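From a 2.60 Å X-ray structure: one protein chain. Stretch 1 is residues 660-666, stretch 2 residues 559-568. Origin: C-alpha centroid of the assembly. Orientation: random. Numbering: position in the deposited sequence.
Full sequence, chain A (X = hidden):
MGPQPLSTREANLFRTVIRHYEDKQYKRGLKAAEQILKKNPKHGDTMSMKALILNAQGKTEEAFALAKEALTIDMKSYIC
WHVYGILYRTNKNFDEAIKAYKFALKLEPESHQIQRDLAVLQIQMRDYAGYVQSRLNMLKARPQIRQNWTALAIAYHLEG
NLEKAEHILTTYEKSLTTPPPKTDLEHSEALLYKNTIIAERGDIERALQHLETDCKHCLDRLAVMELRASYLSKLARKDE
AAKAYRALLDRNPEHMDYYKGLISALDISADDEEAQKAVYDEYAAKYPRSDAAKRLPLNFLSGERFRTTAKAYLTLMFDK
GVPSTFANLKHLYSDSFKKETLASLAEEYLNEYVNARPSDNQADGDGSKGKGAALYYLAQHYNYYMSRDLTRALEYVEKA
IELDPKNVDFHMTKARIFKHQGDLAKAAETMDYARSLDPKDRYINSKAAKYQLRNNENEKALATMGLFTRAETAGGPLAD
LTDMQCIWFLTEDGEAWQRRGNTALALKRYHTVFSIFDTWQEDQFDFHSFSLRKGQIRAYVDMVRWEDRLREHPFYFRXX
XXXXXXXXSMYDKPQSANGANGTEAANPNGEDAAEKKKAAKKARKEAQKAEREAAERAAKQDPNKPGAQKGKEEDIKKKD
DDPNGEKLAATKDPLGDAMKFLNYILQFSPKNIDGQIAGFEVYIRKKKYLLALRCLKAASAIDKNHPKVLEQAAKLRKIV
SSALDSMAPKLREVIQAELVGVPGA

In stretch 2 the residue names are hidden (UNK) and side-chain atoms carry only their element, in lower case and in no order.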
# COMPACT_ATOMS: atom_id res chain seq x y z
N LYS A 660 14.86 -15.05 -6.90
CA LYS A 660 13.82 -14.07 -7.19
C LYS A 660 13.27 -13.42 -5.91
O LYS A 660 12.91 -12.23 -5.91
CB LYS A 660 12.67 -14.70 -8.00
CG LYS A 660 11.77 -15.68 -7.26
CD LYS A 660 10.50 -15.97 -8.07
CE LYS A 660 9.48 -16.79 -7.28
NZ LYS A 660 8.29 -17.20 -8.09
N PHE A 661 13.24 -14.18 -4.81
CA PHE A 661 12.87 -13.61 -3.51
C PHE A 661 13.94 -12.66 -2.98
O PHE A 661 13.65 -11.55 -2.53
CB PHE A 661 12.62 -14.71 -2.49
CG PHE A 661 11.48 -15.62 -2.82
CD1 PHE A 661 11.68 -16.77 -3.57
CD2 PHE A 661 10.20 -15.36 -2.35
CE1 PHE A 661 10.63 -17.63 -3.85
CE2 PHE A 661 9.14 -16.20 -2.63
CZ PHE A 661 9.35 -17.34 -3.38
N LEU A 662 15.19 -13.12 -3.04
CA LEU A 662 16.33 -12.41 -2.47
C LEU A 662 16.63 -11.10 -3.20
O LEU A 662 16.88 -10.07 -2.56
CB LEU A 662 17.56 -13.31 -2.48
CG LEU A 662 18.83 -12.67 -1.94
CD1 LEU A 662 18.64 -12.33 -0.47
CD2 LEU A 662 20.04 -13.58 -2.18
N ASN A 663 16.63 -11.14 -4.53
CA ASN A 663 16.86 -9.95 -5.35
C ASN A 663 16.00 -8.75 -4.96
O ASN A 663 16.48 -7.62 -4.88
CB ASN A 663 16.62 -10.26 -6.83
CG ASN A 663 17.64 -11.22 -7.42
OD1 ASN A 663 18.78 -11.32 -6.95
ND2 ASN A 663 17.23 -11.91 -8.47
N TYR A 664 14.72 -9.00 -4.71
CA TYR A 664 13.83 -7.92 -4.27
C TYR A 664 14.18 -7.48 -2.87
O TYR A 664 14.04 -6.30 -2.54
CB TYR A 664 12.38 -8.36 -4.31
CG TYR A 664 11.78 -8.40 -5.69
CD1 TYR A 664 12.20 -7.52 -6.68
CD2 TYR A 664 10.78 -9.31 -6.00
CE1 TYR A 664 11.64 -7.54 -7.94
CE2 TYR A 664 10.22 -9.35 -7.25
CZ TYR A 664 10.66 -8.45 -8.22
OH TYR A 664 10.10 -8.47 -9.46
N ILE A 665 14.59 -8.43 -2.04
CA ILE A 665 14.94 -8.12 -0.67
C ILE A 665 16.10 -7.16 -0.63
O ILE A 665 16.03 -6.11 -0.00
CB ILE A 665 15.31 -9.38 0.12
CG1 ILE A 665 14.12 -10.34 0.18
CG2 ILE A 665 15.77 -9.01 1.52
CD1 ILE A 665 14.32 -11.52 1.12
N LEU A 666 17.17 -7.52 -1.33
CA LEU A 666 18.39 -6.71 -1.37
C LEU A 666 18.21 -5.40 -2.13
O LEU A 666 18.88 -4.41 -1.84
CB LEU A 666 19.54 -7.50 -1.99
CG LEU A 666 20.01 -8.74 -1.23
CD1 LEU A 666 21.08 -9.44 -2.04
CD2 LEU A 666 20.51 -8.39 0.18
N UNK A 559 7.43 -12.66 4.20
CA UNK A 559 7.27 -13.90 3.46
C UNK A 559 8.50 -14.20 2.63
O UNK A 559 8.87 -15.36 2.48
c UNK A 559 6.04 -13.83 2.56
N UNK A 560 9.13 -13.16 2.09
CA UNK A 560 10.29 -13.37 1.22
C UNK A 560 11.51 -13.84 2.02
O UNK A 560 12.27 -14.69 1.56
c UNK A 560 10.63 -12.11 0.45
N UNK A 561 11.70 -13.28 3.20
CA UNK A 561 12.81 -13.73 4.03
C UNK A 561 12.56 -15.15 4.54
O UNK A 561 13.50 -15.91 4.75
c UNK A 561 14.29 -12.09 7.21
c UNK A 561 13.05 -12.77 5.19
c UNK A 561 14.17 -13.16 6.15
c UNK A 561 15.51 -13.37 5.46
N UNK A 562 11.29 -15.52 4.73
CA UNK A 562 10.95 -16.90 5.07
C UNK A 562 11.38 -17.86 3.96
O UNK A 562 12.11 -18.81 4.21
o UNK A 562 7.71 -16.20 6.68
c UNK A 562 9.44 -17.08 5.32
o UNK A 562 9.75 -15.82 7.36
c UNK A 562 8.94 -16.31 6.54
N UNK A 563 10.92 -17.62 2.74
CA UNK A 563 11.34 -18.41 1.58
C UNK A 563 12.87 -18.61 1.51
O UNK A 563 13.35 -19.72 1.34
c UNK A 563 10.84 -17.77 0.27
N UNK A 564 13.62 -17.52 1.64
CA UNK A 564 15.07 -17.59 1.47
C UNK A 564 15.69 -18.45 2.57
O UNK A 564 16.55 -19.30 2.29
c UNK A 564 15.70 -16.18 1.46
c UNK A 564 15.38 -15.46 0.14
c UNK A 564 17.20 -16.25 1.68
N UNK A 565 15.24 -18.26 3.80
CA UNK A 565 15.67 -19.11 4.91
C UNK A 565 15.31 -20.59 4.75
O UNK A 565 16.08 -21.48 5.13
o UNK A 565 17.01 -17.15 6.42
c UNK A 565 15.82 -17.36 6.73
c UNK A 565 15.08 -18.58 6.22
n UNK A 565 15.14 -16.55 7.53
N UNK A 566 14.14 -20.87 4.16
CA UNK A 566 13.70 -22.24 3.97
C UNK A 566 14.46 -22.93 2.83
O UNK A 566 14.70 -24.14 2.90
c UNK A 566 10.01 -23.51 3.37
c UNK A 566 11.54 -23.65 3.49
c UNK A 566 12.19 -22.28 3.71
c UNK A 566 11.91 -24.64 4.60
N UNK A 567 14.83 -22.17 1.80
CA UNK A 567 15.65 -22.74 0.72
C UNK A 567 17.08 -23.02 1.21
O UNK A 567 17.68 -24.03 0.84
c UNK A 567 13.00 -23.17 -2.83
c UNK A 567 13.73 -20.75 -1.73
c UNK A 567 12.27 -22.03 -3.11
c UNK A 567 12.63 -20.82 -2.56
o UNK A 567 11.18 -22.11 -3.95
c UNK A 567 14.09 -23.09 -1.99
c UNK A 567 14.48 -21.88 -1.42
c UNK A 567 15.69 -21.80 -0.50
N UNK A 568 17.61 -22.11 2.02
CA UNK A 568 18.90 -22.29 2.66
C UNK A 568 18.93 -23.57 3.49
O UNK A 568 19.90 -24.34 3.46
c UNK A 568 19.21 -21.10 3.56
c UNK A 568 19.94 -18.71 3.84
c UNK A 568 21.32 -20.34 2.47
c UNK A 568 19.92 -19.92 2.90

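Position 559 carries a single side-chain carbon, set sideways to stretch 1 and making no contact with it; one carbon and nothing more makes it Ala559. Position 560 also bears one carbon, but this one points toward stretch 1: its CB lies 3.8 Å from CD1 of Ile665 and 4.3 Å from CD2 of Phe661. It is Ala560, and its small size goes with the closest CA-CA pair, 5.4 Å between CA of Ala560 and CA of Phe661.

At 561 four carbons fork at the second. The CA-to-CB bond points away, yet the backbone N of 561 is 3.8 Å from CD1 of Ile665, so the position contributes at the margin; the fork is the pattern of leucine, Leu561. Position 562 has two carbons, the second carrying two oxygens, and touches nothing on stretch 1: a carboxylate one carbon from the backbone, Asp562.

Position 563 is again a lone carbon, and its CB stands over one face of the Phe661 ring, 3.6 Å from CD2 of that residue. This is Ala563, in a CH-pi contact whose carbon sits only 12° off the ring normal. At 564 one carbon carries two more, branching at once, and one of the outer carbons reaches Phe661, Leu662 and Ile665. Such a branch, all carbon, is Val564. Its CG2 is 3.9 Å from CB of Phe661, 4.0 Å from CB of Leu662 and 4.2 Å from CD1 of Ile665, so one methyl serves three neighbours.

Position 565 has two carbons, the second bearing one oxygen and one nitrogen, out of reach of stretch 1 and exposed: the amide of Asn565. Position 566 repeats the four-carbon fork, buried but out of reach of stretch 1; Leu566 packs elsewhere. At 567 one carbon leads to a six-carbon ring bearing an oxygen, and Phe661 approaches this ring at its edge; hence Tyr567. Its CE2 lies 4.0 Å from CE1 of Phe661, while its OH is hydrogen-bonded elsewhere in the structure. Position 568, four carbons forked at the second and out of reach, is Leu568.

The contact is a knob-into-hole fit between helices whose directions differ by 131° and whose axes approach to 8.9 Å. Phe661 is the knob, seated among Ala560, Ala563, Val564 and Tyr567; Ile665, one turn on, continues the packing over Ala560, Leu561 and Val564. No hydrogen bond crosses, so the 327 Å² buried here rests on apolar fit. The rule to read is spacing: alanines open room for an aromatic ring, and larger side chains help frame it.

Stretch 2, residues 559-568: AALDAVNLYL
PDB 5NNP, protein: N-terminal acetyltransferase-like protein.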